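Local coordinates for microtubule-associated protein 1 light chain 3 (Plasmodium falciparum, PDB 4EOY), which binds the conjugating enzyme Atg3 and, as a ubiquitin-like Atg8-family protein, is probably attached to membrane lipid in autophagy-related processes, at residues P33-R38 with D114-M119; S42-I47 with R84-Y89; R38-N43 with S122-L127. The protein carries 3 engineered substitutions. One frame throughout, in Å; residues are numbered along the deposited sequence.

Interaction 1 (P33-R38 with D114-M119); sequences PVVIER and DGYLYM. Engineered in segment 33-38: Ile36 (natural residue Cys).
Pro33, Val35 and Glu37 bond in turn with Leu117 and Met119, main chain to main chain, in the pattern of parallel strands. Pro33 O receives Leu117 N, and Val35 N donates to Leu117 O at 3.0 Å. Val35 O in turn receives Met119 N, and Glu37 N closes the run on Met119 O at 2.7 Å. Between the N-H bonds, Val34 CA and Ile36 CA send weaker C-H contacts to Leu117 O and Met119 O. The short axes of strands 33-38 and 117-119 lie 24° from exactly parallel.

Apolar contacts follow. Val34 lies beside Leu117 and points the same way; its CG2 meets Leu117 CB at 4.0 Å. Its CG1, anti to the backbone N (chi1 176°), runs to Met119 SD at 4.2 Å. Ile36, an engineered residue, points to this same face. Pro33 CB packs on Tyr116 CD1 at 3.9 Å.

Polar groups fix the turn ahead of strand 117-119. Asp114 OD1 accepts Tyr116 N at 3.0 Å, an Asx turn, and Asp114 OD2 uses its syn lone pair for Tyr118 OH at 2.7 Å; Arg17 adds a salt bridge. On the other strand, Glu37 OE2 forms a salt bridge with Lys50 NZ, and the glutamate side chain comes within about 3 Å of a bound calcium ion.

In this ubiquitin fold the two strands are the central pair of the sheet. Leu117 packs on helix 103-110, Tyr116 on helix 14-27, and Pro33 and Tyr116 each pack on an aromatic side chain of the bound peptide.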
ATOM      1  N   PRO A  33       6.252   5.519  -3.974  1.00 26.38           N
ATOM      2  CA  PRO A  33       6.356   4.128  -3.574  1.00 27.84           C
ATOM      3  C   PRO A  33       5.573   3.847  -2.288  1.00 30.34           C
ATOM      4  O   PRO A  33       5.822   4.484  -1.257  1.00 29.18           O
ATOM      5  CB  PRO A  33       7.864   3.938  -3.367  1.00 26.23           C
ATOM      6  CG  PRO A  33       8.375   5.290  -3.022  1.00 22.15           C
ATOM      7  CD  PRO A  33       7.517   6.252  -3.765  1.00 25.22           C
ATOM      8  N   VAL A  34       4.646   2.894  -2.366  1.00 26.14           N
ATOM      9  CA  VAL A  34       3.785   2.541  -1.258  1.00 25.10           C
ATOM     10  C   VAL A  34       3.908   1.053  -0.979  1.00 33.45           C
ATOM     11  O   VAL A  34       3.916   0.256  -1.916  1.00 38.87           O
ATOM     12  CB  VAL A  34       2.319   2.870  -1.572  1.00 18.69           C
ATOM     13  CG1 VAL A  34       1.421   2.410  -0.444  1.00 19.52           C
ATOM     14  CG2 VAL A  34       2.158   4.355  -1.810  1.00 21.14           C
ATOM     15  N   VAL A  35       4.004   0.689   0.304  1.00 28.48           N
ATOM     16  CA  VAL A  35       4.003  -0.699   0.742  1.00 24.44           C
ATOM     17  C   VAL A  35       2.786  -0.922   1.630  1.00 27.19           C
ATOM     18  O   VAL A  35       2.544  -0.150   2.555  1.00 26.19           O
ATOM     19  CB  VAL A  35       5.277  -1.058   1.531  1.00 29.23           C
ATOM     20  CG1 VAL A  35       5.341  -2.568   1.792  1.00 27.23           C
ATOM     21  CG2 VAL A  35       6.507  -0.617   0.762  1.00 33.49           C
ATOM     22  N   ILE A  36       2.023  -1.976   1.353  1.00 27.05           N
ATOM     23  CA  ILE A  36       0.828  -2.294   2.148  1.00 31.49           C
ATOM     24  C   ILE A  36       1.094  -3.428   3.140  1.00 31.15           C
ATOM     25  O   ILE A  36       1.680  -4.462   2.784  1.00 39.74           O
ATOM     26  CB  ILE A  36      -0.359  -2.704   1.268  1.00 31.01           C
ATOM     27  CG1 ILE A  36      -1.548  -3.123   2.137  1.00 30.23           C
ATOM     28  CG2 ILE A  36       0.008  -3.885   0.411  1.00 36.46           C
ATOM     29  CD1 ILE A  36      -2.857  -3.095   1.402  1.00 30.80           C
ATOM     30  N   GLU A  37       0.642  -3.258   4.372  1.00 21.89           N
ATOM     31  CA  GLU A  37       0.909  -4.245   5.421  1.00 20.88           C
ATOM     32  C   GLU A  37      -0.342  -4.602   6.206  1.00 19.35           C
ATOM     33  O   GLU A  37      -1.180  -3.746   6.496  1.00 15.06           O
ATOM     34  CB  GLU A  37       1.969  -3.698   6.367  1.00 27.12           C
ATOM     35  CG  GLU A  37       3.094  -4.676   6.656  1.00 34.88           C
ATOM     36  CD  GLU A  37       4.140  -4.726   5.558  1.00 39.27           C
ATOM     37  OE1 GLU A  37       4.731  -3.666   5.237  1.00 36.43           O
ATOM     38  OE2 GLU A  37       4.382  -5.835   5.032  1.00 35.89           O
ATOM     39  N   ARG A  38      -0.467  -5.883   6.528  1.00 20.65           N
ATOM     40  CA  ARG A  38      -1.565  -6.414   7.312  1.00 21.32           C
ATOM     41  C   ARG A  38      -1.320  -6.126   8.781  1.00 26.74           C
ATOM     42  O   ARG A  38      -0.248  -6.451   9.298  1.00 26.25           O
ATOM     43  CB  ARG A  38      -1.627  -7.929   7.115  1.00 25.37           C
ATOM     44  CG  ARG A  38      -2.856  -8.606   7.692  1.00 22.13           C
ATOM     45  CD  ARG A  38      -2.917 -10.029   7.168  1.00 23.17           C
ATOM     46  NE  ARG A  38      -4.007 -10.822   7.738  1.00 22.89           N
ATOM     47  CZ  ARG A  38      -3.887 -11.691   8.734  1.00 25.19           C
ATOM     48  NH1 ARG A  38      -2.718 -11.914   9.337  1.00 31.65           N
ATOM     49  NH2 ARG A  38      -4.952 -12.366   9.123  1.00 37.25           N
ATOM     50  N   ASP A 114      12.900   5.692   5.319  1.00 27.16           N
ATOM     51  CA  ASP A 114      13.458   4.854   4.257  1.00 33.33           C
ATOM     52  C   ASP A 114      12.926   5.195   2.841  1.00 33.07           C
ATOM     53  O   ASP A 114      13.363   4.592   1.854  1.00 36.39           O
ATOM     54  CB  ASP A 114      13.291   3.349   4.574  1.00 33.26           C
ATOM     55  CG  ASP A 114      11.843   2.882   4.572  1.00 27.63           C
ATOM     56  OD1 ASP A 114      10.931   3.629   4.175  1.00 28.67           O
ATOM     57  OD2 ASP A 114      11.630   1.728   4.970  1.00 34.25           O
ATOM     58  N   GLY A 115      12.003   6.153   2.750  1.00 27.15           N
ATOM     59  CA  GLY A 115      11.462   6.602   1.458  1.00 25.85           C
ATOM     60  C   GLY A 115      10.082   6.048   1.106  1.00 28.23           C
ATOM     61  O   GLY A 115       9.441   6.526   0.172  1.00 21.63           O
ATOM     62  N   TYR A 116       9.625   5.038   1.853  1.00 28.88           N
ATOM     63  CA  TYR A 116       8.349   4.376   1.576  1.00 20.60           C
ATOM     64  C   TYR A 116       7.186   5.033   2.310  1.00 19.03           C
ATOM     65  O   TYR A 116       7.344   5.548   3.421  1.00 18.19           O
ATOM     66  CB  TYR A 116       8.399   2.890   1.983  1.00 21.16           C
ATOM     67  CG  TYR A 116       9.066   1.973   0.983  1.00 19.63           C
ATOM     68  CD1 TYR A 116       8.449   1.683  -0.241  1.00 19.44           C
ATOM     69  CD2 TYR A 116      10.312   1.405   1.244  1.00 18.15           C
ATOM     70  CE1 TYR A 116       9.055   0.863  -1.183  1.00 18.24           C
ATOM     71  CE2 TYR A 116      10.930   0.588   0.307  1.00 20.61           C
ATOM     72  CZ  TYR A 116      10.289   0.321  -0.909  1.00 21.07           C
ATOM     73  OH  TYR A 116      10.880  -0.499  -1.853  1.00 27.63           O
ATOM     74  N   LEU A 117       6.010   5.008   1.680  1.00 16.64           N
ATOM     75  CA  LEU A 117       4.778   5.273   2.383  1.00 16.09           C
ATOM     76  C   LEU A 117       4.194   3.940   2.848  1.00 19.90           C
ATOM     77  O   LEU A 117       3.764   3.105   2.032  1.00 18.78           O
ATOM     78  CB  LEU A 117       3.783   6.007   1.507  1.00 16.10           C
ATOM     79  CG  LEU A 117       2.489   6.432   2.218  1.00 15.43           C
ATOM     80  CD1 LEU A 117       2.835   7.446   3.287  1.00 16.83           C
ATOM     81  CD2 LEU A 117       1.470   6.963   1.215  1.00 15.83           C
ATOM     82  N   TYR A 118       4.173   3.740   4.163  1.00 21.55           N
ATOM     83  CA  TYR A 118       3.655   2.503   4.737  1.00 21.40           C
ATOM     84  C   TYR A 118       2.200   2.676   5.081  1.00 20.42           C
ATOM     85  O   TYR A 118       1.807   3.661   5.736  1.00 30.77           O
ATOM     86  CB  TYR A 118       4.434   2.124   5.988  1.00 25.50           C
ATOM     87  CG  TYR A 118       5.806   1.546   5.706  1.00 22.51           C
ATOM     88  CD1 TYR A 118       6.909   2.368   5.577  1.00 24.57           C
ATOM     89  CD2 TYR A 118       5.991   0.178   5.576  1.00 25.98           C
ATOM     90  CE1 TYR A 118       8.158   1.848   5.314  1.00 24.86           C
ATOM     91  CE2 TYR A 118       7.241  -0.351   5.324  1.00 26.98           C
ATOM     92  CZ  TYR A 118       8.320   0.494   5.185  1.00 26.16           C
ATOM     93  OH  TYR A 118       9.564  -0.054   4.918  1.00 28.44           O
ATOM     94  N   MET A 119       1.387   1.764   4.584  1.00 17.35           N
ATOM     95  CA  MET A 119      -0.047   1.771   4.855  1.00 21.25           C
ATOM     96  C   MET A 119      -0.485   0.396   5.341  1.00 21.93           C
ATOM     97  O   MET A 119       0.089  -0.634   4.954  1.00 22.08           O
ATOM     98  CB  MET A 119      -0.817   2.166   3.598  1.00 26.93           C
ATOM     99  CG  MET A 119      -0.576   3.615   3.187  1.00 23.90           C
ATOM    100  SD  MET A 119      -1.671   4.045   1.837  1.00 36.23           S
ATOM    101  CE  MET A 119      -3.271   4.118   2.656  1.00 33.38           C
TER

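Interaction 2 (S42-I47 with R84-Y89); sequences SNLPII and RERTIY
Leu44 and Arg86 slide past each other in opposite directions, with Leu44 CD2 lying against the aliphatic part of the arginine, 3.6 Å from Arg86 CD. The same methyl touches Arg86 CB. Leu44 CD2 also meets Ile88 CG1 at 3.9 Å, with Leu44 CD1 close to the same atom. Leu44 CG is anti to its carbonyl carbon (chi1 -66°), and CD2 is the branch turned to the arginine.

Further out along the arginine, Pro45 comes tip to tip with the guanidinium. Pro45 CD sits over one face, 3.7 Å above the plane and shifted toward the rim. Arg84 CB lies over the opposite face, which leaves the flat group between a proline ring and a neighbour in its own segment. Asn43 O is 3.7 Å from Arg86 NE in an oblique approach that makes no hydrogen bond.

Both segments are loops of the ubiquitin-like domain. Residues 42-47 lie between strands 31-38 and 51-55; residues 84-89 lead from the small hairpin strand 81-83 into the edge strand 89-92. They meet near the surface mainly by apolar and aliphatic packing, with the proline against the guanidinium.

The backbone oxygens of both loops are held by side chains from the surrounding fold. Leu44 O is held by Arg38 NE, and Pro45 O receives the hydroxyl of Tyr121, a residue whose side chain also touches both Leu44 and Ile88. On the other loop, Arg86 O takes a weak bond from Asn72 ND2, and the backbone of Arg84 bonds with that of Asn72. Ile88 reaches Ile71 and Asn72 on helix 60-72, while residues 42-46 also abut a crystal neighbour.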
ATOM      1  N   SER A  42      -6.959 -11.773  11.406  1.00 33.48           N
ATOM      2  CA  SER A  42      -8.367 -12.018  11.120  1.00 31.14           C
ATOM      3  C   SER A  42      -8.522 -12.815   9.812  1.00 28.27           C
ATOM      4  O   SER A  42      -7.576 -13.429   9.342  1.00 32.74           O
ATOM      5  CB  SER A  42      -9.141 -10.680  11.085  1.00 27.43           C
ATOM      6  OG  SER A  42      -8.777  -9.852  10.000  1.00 27.05           O
ATOM      7  N   ASN A  43      -9.717 -12.804   9.239  1.00 29.53           N
ATOM      8  CA  ASN A  43     -10.001 -13.532   7.995  1.00 34.38           C
ATOM      9  C   ASN A  43      -9.541 -12.809   6.734  1.00 32.66           C
ATOM     10  O   ASN A  43      -9.703 -13.326   5.617  1.00 28.46           O
ATOM     11  CB  ASN A  43     -11.503 -13.781   7.880  1.00 43.03           C
ATOM     12  CG  ASN A  43     -12.302 -12.488   7.793  1.00 37.58           C
ATOM     13  OD1 ASN A  43     -11.919 -11.472   8.374  1.00 42.14           O
ATOM     14  ND2 ASN A  43     -13.414 -12.523   7.061  1.00 46.63           N
ATOM     15  N   LEU A  44      -8.995 -11.603   6.899  1.00 30.62           N
ATOM     16  CA  LEU A  44      -8.385 -10.891   5.783  1.00 29.57           C
ATOM     17  C   LEU A  44      -7.080 -11.579   5.364  1.00 28.14           C
ATOM     18  O   LEU A  44      -6.218 -11.887   6.216  1.00 26.69           O
ATOM     19  CB  LEU A  44      -8.106  -9.428   6.124  1.00 28.12           C
ATOM     20  CG  LEU A  44      -9.304  -8.515   6.380  1.00 28.93           C
ATOM     21  CD1 LEU A  44      -8.813  -7.084   6.569  1.00 26.54           C
ATOM     22  CD2 LEU A  44     -10.299  -8.572   5.227  1.00 27.26           C
ATOM     23  N   PRO A  45      -6.938 -11.837   4.056  1.00 25.27           N
ATOM     24  CA  PRO A  45      -5.786 -12.581   3.555  1.00 27.17           C
ATOM     25  C   PRO A  45      -4.507 -11.750   3.487  1.00 30.15           C
ATOM     26  O   PRO A  45      -4.555 -10.530   3.348  1.00 27.83           O
ATOM     27  CB  PRO A  45      -6.237 -12.980   2.140  1.00 23.29           C
ATOM     28  CG  PRO A  45      -7.132 -11.865   1.720  1.00 21.07           C
ATOM     29  CD  PRO A  45      -7.851 -11.435   2.962  1.00 23.17           C
ATOM     30  N   ILE A  46      -3.368 -12.424   3.569  1.00 33.35           N
ATOM     31  CA  ILE A  46      -2.088 -11.772   3.367  1.00 35.14           C
ATOM     32  C   ILE A  46      -1.842 -11.687   1.866  1.00 33.78           C
ATOM     33  O   ILE A  46      -1.738 -12.712   1.200  1.00 32.25           O
ATOM     34  CB  ILE A  46      -0.957 -12.549   4.045  1.00 33.58           C
ATOM     35  CG1 ILE A  46      -1.158 -12.542   5.558  1.00 36.18           C
ATOM     36  CG2 ILE A  46       0.382 -11.915   3.712  1.00 31.64           C
ATOM     37  CD1 ILE A  46      -0.264 -13.502   6.304  1.00 36.31           C
ATOM     38  N   ILE A  47      -1.784 -10.466   1.343  1.00 32.88           N
ATOM     39  CA  ILE A  47      -1.535 -10.238  -0.085  1.00 34.54           C
ATOM     40  C   ILE A  47      -0.069 -10.530  -0.400  1.00 37.48           C
ATOM     41  O   ILE A  47       0.829 -10.145   0.358  1.00 42.20           O
ATOM     42  CB  ILE A  47      -1.951  -8.813  -0.540  1.00 28.95           C
ATOM     43  CG1 ILE A  47      -1.159  -7.713   0.183  1.00 28.10           C
ATOM     44  CG2 ILE A  47      -3.434  -8.616  -0.315  1.00 29.11           C
ATOM     45  CD1 ILE A  47      -1.635  -6.302  -0.128  1.00 21.54           C
ATOM     46  N   ARG A  84     -13.871 -12.022  -3.068  1.00 37.33           N
ATOM     47  CA  ARG A  84     -14.739 -12.240  -1.911  1.00 28.50           C
ATOM     48  C   ARG A  84     -14.881 -10.936  -1.124  1.00 27.75           C
ATOM     49  O   ARG A  84     -13.883 -10.410  -0.635  1.00 22.43           O
ATOM     50  CB  ARG A  84     -14.166 -13.315  -0.996  1.00 34.54           C
ATOM     51  CG  ARG A  84     -15.092 -13.655   0.170  1.00 40.33           C
ATOM     52  CD  ARG A  84     -14.623 -14.859   0.964  1.00 42.24           C
ATOM     53  NE  ARG A  84     -14.750 -16.107   0.217  1.00 43.83           N
ATOM     54  CZ  ARG A  84     -14.514 -17.317   0.719  1.00 48.19           C
ATOM     55  NH1 ARG A  84     -14.133 -17.472   1.989  1.00 46.54           N
ATOM     56  NH2 ARG A  84     -14.668 -18.383  -0.056  1.00 51.32           N
ATOM     57  N   GLU A  85     -16.117 -10.449  -0.987  1.00 31.60           N
ATOM     58  CA  GLU A  85     -16.427  -9.228  -0.226  1.00 38.22           C
ATOM     59  C   GLU A  85     -16.151  -9.381   1.280  1.00 44.18           C
ATOM     60  O   GLU A  85     -16.675 -10.298   1.939  1.00 48.96           O
ATOM     61  CB  GLU A  85     -17.893  -8.832  -0.429  1.00 45.60           C
ATOM     62  CG  GLU A  85     -18.440  -7.774   0.536  1.00 61.27           C
ATOM     63  CD  GLU A  85     -17.950  -6.358   0.242  1.00 78.93           C
ATOM     64  OE1 GLU A  85     -16.731  -6.168   0.042  1.00 85.64           O
ATOM     65  OE2 GLU A  85     -18.787  -5.423   0.226  1.00 75.65           O
ATOM     66  N   ARG A  86     -15.317  -8.482   1.798  1.00 32.55           N
ATOM     67  CA  ARG A  86     -15.002  -8.391   3.226  1.00 34.25           C
ATOM     68  C   ARG A  86     -14.851  -6.914   3.575  1.00 37.81           C
ATOM     69  O   ARG A  86     -14.437  -6.109   2.727  1.00 30.64           O
ATOM     70  CB  ARG A  86     -13.688  -9.089   3.532  1.00 33.51           C
ATOM     71  CG  ARG A  86     -13.645 -10.575   3.229  1.00 38.10           C
ATOM     72  CD  ARG A  86     -12.217 -10.985   3.413  1.00 32.29           C
ATOM     73  NE  ARG A  86     -11.663 -12.075   2.712  1.00 33.88           N
ATOM     74  CZ  ARG A  86     -11.389 -12.554   1.518  1.00 32.54           C
ATOM     75  NH1 ARG A  86     -11.280 -13.853   1.638  1.00 34.98           N
ATOM     76  NH2 ARG A  86     -10.916 -11.965   0.433  1.00 36.91           N
ATOM     77  N   THR A  87     -15.197  -6.563   4.815  1.00 44.86           N
ATOM     78  CA  THR A  87     -15.005  -5.202   5.319  1.00 34.37           C
ATOM     79  C   THR A  87     -13.528  -4.995   5.679  1.00 29.36           C
ATOM     80  O   THR A  87     -12.940  -5.802   6.397  1.00 23.85           O
ATOM     81  CB  THR A  87     -15.933  -4.885   6.530  1.00 39.86           C
ATOM     82  OG1 THR A  87     -15.592  -3.609   7.083  1.00 47.69           O
ATOM     83  CG2 THR A  87     -15.797  -5.910   7.632  1.00 38.36           C
ATOM     84  N   ILE A  88     -12.936  -3.923   5.145  1.00 29.47           N
ATOM     85  CA  ILE A  88     -11.542  -3.564   5.411  1.00 28.52           C
ATOM     86  C   ILE A  88     -11.451  -2.131   5.933  1.00 25.89           C
ATOM     87  O   ILE A  88     -12.172  -1.255   5.481  1.00 22.03           O
ATOM     88  CB  ILE A  88     -10.677  -3.670   4.141  1.00 30.47           C
ATOM     89  CG1 ILE A  88     -10.745  -5.091   3.568  1.00 38.54           C
ATOM     90  CG2 ILE A  88      -9.233  -3.285   4.434  1.00 25.23           C
ATOM     91  CD1 ILE A  88     -10.040  -5.240   2.231  1.00 33.39           C
ATOM     92  N   TYR A  89     -10.570  -1.911   6.900  1.00 24.97           N
ATOM     93  CA  TYR A  89     -10.232  -0.567   7.342  1.00 26.66           C
ATOM     94  C   TYR A  89      -8.772  -0.292   7.045  1.00 27.48           C
ATOM     95  O   TYR A  89      -7.906  -1.118   7.368  1.00 26.84           O
ATOM     96  CB  TYR A  89     -10.472  -0.430   8.838  1.00 26.21           C
ATOM     97  CG  TYR A  89     -11.915  -0.606   9.229  1.00 27.53           C
ATOM     98  CD1 TYR A  89     -12.796   0.459   9.216  1.00 23.86           C
ATOM     99  CD2 TYR A  89     -12.398  -1.856   9.614  1.00 30.85           C
ATOM    100  CE1 TYR A  89     -14.121   0.292   9.592  1.00 28.02           C
ATOM    101  CE2 TYR A  89     -13.714  -2.035   9.983  1.00 25.15           C
ATOM    102  CZ  TYR A  89     -14.571  -0.964   9.975  1.00 26.86           C
ATOM    103  OH  TYR A  89     -15.881  -1.148  10.352  1.00 37.80           O
TER

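Interaction 3 (R38-N43 with S122-L127); sequences RANRSN and SSESSL. Engineered in segment 122-127: Ser123 (natural residue Cys), Ser126 (natural residue Cys).
Asn40 grips Ser123 with both ends of its amide. Asn40 ND2 donates to Ser123 OG at 2.8 Å in a nearly straight bond (176°), with the oxygen lying in the amide plane. Asn40 OD1 accepts the main-chain N of the same residue, Ser123 N, at 3.1 Å; here the donor stands above the carbonyl plane, 38° out of it. This second bond settles which way round the amide sits: a backbone N-H can only donate, so it calls for OD1, and ND2 is left facing Ser123 OG. Ser123 is an engineered residue, so the bond to its hydroxyl belongs to this construct. Ser42 OG also lies 3.0 Å from Ser123 OG.

A second set of bonds stays within the individual loops. Ser122 OG, anti to its own backbone N (chi1 -176°), accepts Glu124 N at 3.1 Å, making an ST turn just where the chain leaves its strand. In the other segment, Arg38 NH2 gives Ser42 O a weak bond, strongly bent at the hydrogen, while Asn40 O lies over the centre of one face of the Arg38 guanidinium, 3.3 Å above the plane. Arg38 NE goes instead to Leu44 O.

Van der Waals contact is slight: Ala39 CB approaches Ser122 CB at 4.4 Å, and Glu124 CG lies beside Asn40 ND2.

The segments start at the last residues of strands 31-38 and 117-122, the parallel central pair of the ubiquitin-like sheet, and run on into loops that join the C-terminal ends of those strands. Backbone bonds from Ala39 to Tyr121 and from Ser122 to Tyr89 tie the segments to the sheet, with Ser122 touching Phe91 of edge strand 89-92.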
ATOM      1  N   ARG A  38      -0.467  -5.883   6.528  1.00 20.65           N
ATOM      2  CA  ARG A  38      -1.565  -6.414   7.312  1.00 21.32           C
ATOM      3  C   ARG A  38      -1.320  -6.126   8.781  1.00 26.74           C
ATOM      4  O   ARG A  38      -0.248  -6.451   9.298  1.00 26.25           O
ATOM      5  CB  ARG A  38      -1.627  -7.929   7.115  1.00 25.37           C
ATOM      6  CG  ARG A  38      -2.856  -8.606   7.692  1.00 22.13           C
ATOM      7  CD  ARG A  38      -2.917 -10.029   7.168  1.00 23.17           C
ATOM      8  NE  ARG A  38      -4.007 -10.822   7.738  1.00 22.89           N
ATOM      9  CZ  ARG A  38      -3.887 -11.691   8.734  1.00 25.19           C
ATOM     10  NH1 ARG A  38      -2.718 -11.914   9.337  1.00 31.65           N
ATOM     11  NH2 ARG A  38      -4.952 -12.366   9.123  1.00 37.25           N
ATOM     12  N   ALA A  39      -2.321  -5.555   9.452  1.00 23.89           N
ATOM     13  CA  ALA A  39      -2.117  -4.950  10.770  1.00 26.16           C
ATOM     14  C   ALA A  39      -2.792  -5.690  11.921  1.00 32.48           C
ATOM     15  O   ALA A  39      -2.569  -5.349  13.089  1.00 30.20           O
ATOM     16  CB  ALA A  39      -2.592  -3.513  10.750  1.00 24.15           C
ATOM     17  N   ASN A  40      -3.643  -6.663  11.604  1.00 32.46           N
ATOM     18  CA  ASN A  40      -4.206  -7.543  12.633  1.00 30.97           C
ATOM     19  C   ASN A  40      -4.414  -8.967  12.122  1.00 32.83           C
ATOM     20  O   ASN A  40      -4.216  -9.256  10.940  1.00 31.71           O
ATOM     21  CB  ASN A  40      -5.490  -6.958  13.243  1.00 24.08           C
ATOM     22  CG  ASN A  40      -6.717  -7.165  12.381  1.00 26.49           C
ATOM     23  OD1 ASN A  40      -6.673  -7.093  11.151  1.00 43.34           O
ATOM     24  ND2 ASN A  40      -7.846  -7.368  13.036  1.00 33.19           N
ATOM     25  N   ARG A  41      -4.778  -9.841  13.050  1.00 30.47           N
ATOM     26  CA  ARG A  41      -5.024 -11.239  12.774  1.00 37.47           C
ATOM     27  C   ARG A  41      -6.521 -11.497  12.630  1.00 38.99           C
ATOM     28  O   ARG A  41      -7.257 -11.431  13.602  1.00 30.10           O
ATOM     29  CB  ARG A  41      -4.450 -12.077  13.915  1.00 38.71           C
ATOM     30  CG  ARG A  41      -2.985 -11.753  14.187  1.00 36.50           C
ATOM     31  CD  ARG A  41      -2.316 -12.826  15.022  1.00 37.11           C
ATOM     32  NE  ARG A  41      -0.899 -12.553  15.237  1.00 29.19           N
ATOM     33  CZ  ARG A  41       0.049 -12.767  14.335  1.00 38.00           C
ATOM     34  NH1 ARG A  41      -0.253 -13.242  13.125  1.00 37.23           N
ATOM     35  NH2 ARG A  41       1.313 -12.488  14.638  1.00 41.93           N
ATOM     36  N   SER A  42      -6.959 -11.773  11.406  1.00 33.48           N
ATOM     37  CA  SER A  42      -8.367 -12.018  11.120  1.00 31.14           C
ATOM     38  C   SER A  42      -8.522 -12.815   9.812  1.00 28.27           C
ATOM     39  O   SER A  42      -7.576 -13.429   9.342  1.00 32.74           O
ATOM     40  CB  SER A  42      -9.141 -10.680  11.085  1.00 27.43           C
ATOM     41  OG  SER A  42      -8.777  -9.852  10.000  1.00 27.05           O
ATOM     42  N   ASN A  43      -9.717 -12.804   9.239  1.00 29.53           N
ATOM     43  CA  ASN A  43     -10.001 -13.532   7.995  1.00 34.38           C
ATOM     44  C   ASN A  43      -9.541 -12.809   6.734  1.00 32.66           C
ATOM     45  O   ASN A  43      -9.703 -13.326   5.617  1.00 28.46           O
ATOM     46  CB  ASN A  43     -11.503 -13.781   7.880  1.00 43.03           C
ATOM     47  CG  ASN A  43     -12.302 -12.488   7.793  1.00 37.58           C
ATOM     48  OD1 ASN A  43     -11.919 -11.472   8.374  1.00 42.14           O
ATOM     49  ND2 ASN A  43     -13.414 -12.523   7.061  1.00 46.63           N
ATOM     50  N   SER A 122      -6.631  -3.466   8.369  1.00 21.02           N
ATOM     51  CA  SER A 122      -7.147  -4.183   9.488  1.00 22.24           C
ATOM     52  C   SER A 122      -8.610  -4.524   9.251  1.00 19.79           C
ATOM     53  O   SER A 122      -9.287  -3.852   8.484  1.00 20.18           O
ATOM     54  CB  SER A 122      -7.028  -3.334  10.738  1.00 21.54           C
ATOM     55  OG  SER A 122      -7.460  -4.085  11.854  1.00 22.10           O
ATOM     56  N   SER A 123      -9.082  -5.571   9.913  1.00 19.80           N
ATOM     57  CA  SER A 123     -10.523  -5.889   9.926  1.00 25.35           C
ATOM     58  C   SER A 123     -11.291  -5.024  10.942  1.00 27.00           C
ATOM     59  O   SER A 123     -12.521  -4.975  10.906  1.00 33.99           O
ATOM     60  CB  SER A 123     -10.739  -7.365  10.250  1.00 27.32           C
ATOM     61  OG  SER A 123     -10.184  -7.698  11.519  1.00 27.96           O
ATOM     62  N   GLU A 124     -10.562  -4.346  11.832  1.00 30.81           N
ATOM     63  CA  GLU A 124     -11.157  -3.483  12.863  1.00 30.23           C
ATOM     64  C   GLU A 124     -10.772  -2.030  12.633  1.00 30.84           C
ATOM     65  O   GLU A 124      -9.708  -1.722  12.077  1.00 31.09           O
ATOM     66  CB  GLU A 124     -10.689  -3.912  14.260  1.00 33.30           C
ATOM     67  CG  GLU A 124     -11.052  -5.346  14.642  1.00 32.45           C
ATOM     68  CD  GLU A 124     -10.616  -5.734  16.054  1.00 49.63           C
ATOM     69  OE1 GLU A 124     -10.151  -4.848  16.808  1.00 68.64           O
ATOM     70  OE2 GLU A 124     -10.734  -6.929  16.425  1.00 51.80           O
ATOM     71  N   SER A 125     -11.626  -1.133  13.095  1.00 31.14           N
ATOM     72  CA  SER A 125     -11.453   0.289  12.848  1.00 31.33           C
ATOM     73  C   SER A 125     -10.459   0.973  13.773  1.00 35.97           C
ATOM     74  O   SER A 125     -10.252   2.174  13.640  1.00 42.10           O
ATOM     75  CB  SER A 125     -12.805   0.991  12.966  1.00 33.84           C
ATOM     76  OG  SER A 125     -13.368   0.769  14.243  1.00 32.86           O
ATOM     77  N   SER A 126      -9.830   0.246  14.697  1.00 46.57           N
ATOM     78  CA  SER A 126      -9.069   0.912  15.764  1.00 58.49           C
ATOM     79  C   SER A 126      -7.666   1.382  15.363  1.00 68.22           C
ATOM     80  O   SER A 126      -7.430   2.585  15.268  1.00 94.20           O
ATOM     81  CB  SER A 126      -8.987   0.037  17.014  1.00 70.98           C
ATOM     82  OG  SER A 126      -8.323   0.732  18.060  1.00 64.86           O
ATOM     83  N   LEU A 127      -6.732   0.455  15.145  1.00 57.28           N
ATOM     84  CA  LEU A 127      -5.324   0.846  14.971  1.00 54.88           C
ATOM     85  C   LEU A 127      -4.479  -0.046  14.038  1.00 57.69           C
ATOM     86  O   LEU A 127      -3.420   0.382  13.583  1.00 52.34           O
ATOM     87  CB  LEU A 127      -4.645   0.991  16.345  1.00 63.41           C
ATOM     88  CG  LEU A 127      -4.368  -0.206  17.264  1.00 50.92           C
ATOM     89  CD1 LEU A 127      -3.651   0.305  18.508  1.00 59.74           C
ATOM     90  CD2 LEU A 127      -5.625  -0.973  17.657  1.00 48.16           C
TER

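Interaction 1 lies within the sheet, near the middle of the chain and beside the bound peptide; interactions 2 and 3 join loops beyond its strand ends, with centres about 18 and about 17 Å from that of interaction 1. Arg38 is common to the segments of interactions 1 and 3, though it touches the opposite segment in neither, and its NE bridges to Leu44 O of interaction 2 at 2.9 Å. Interactions 2 and 3 have centres about 9 Å apart and share Ser42 and Asn43; Tyr89 N, 2.8 Å from Ser122 O, links their other segments. Calcium is close to interaction 1 but about 11 Å from the Pro45 side chain of interaction 2.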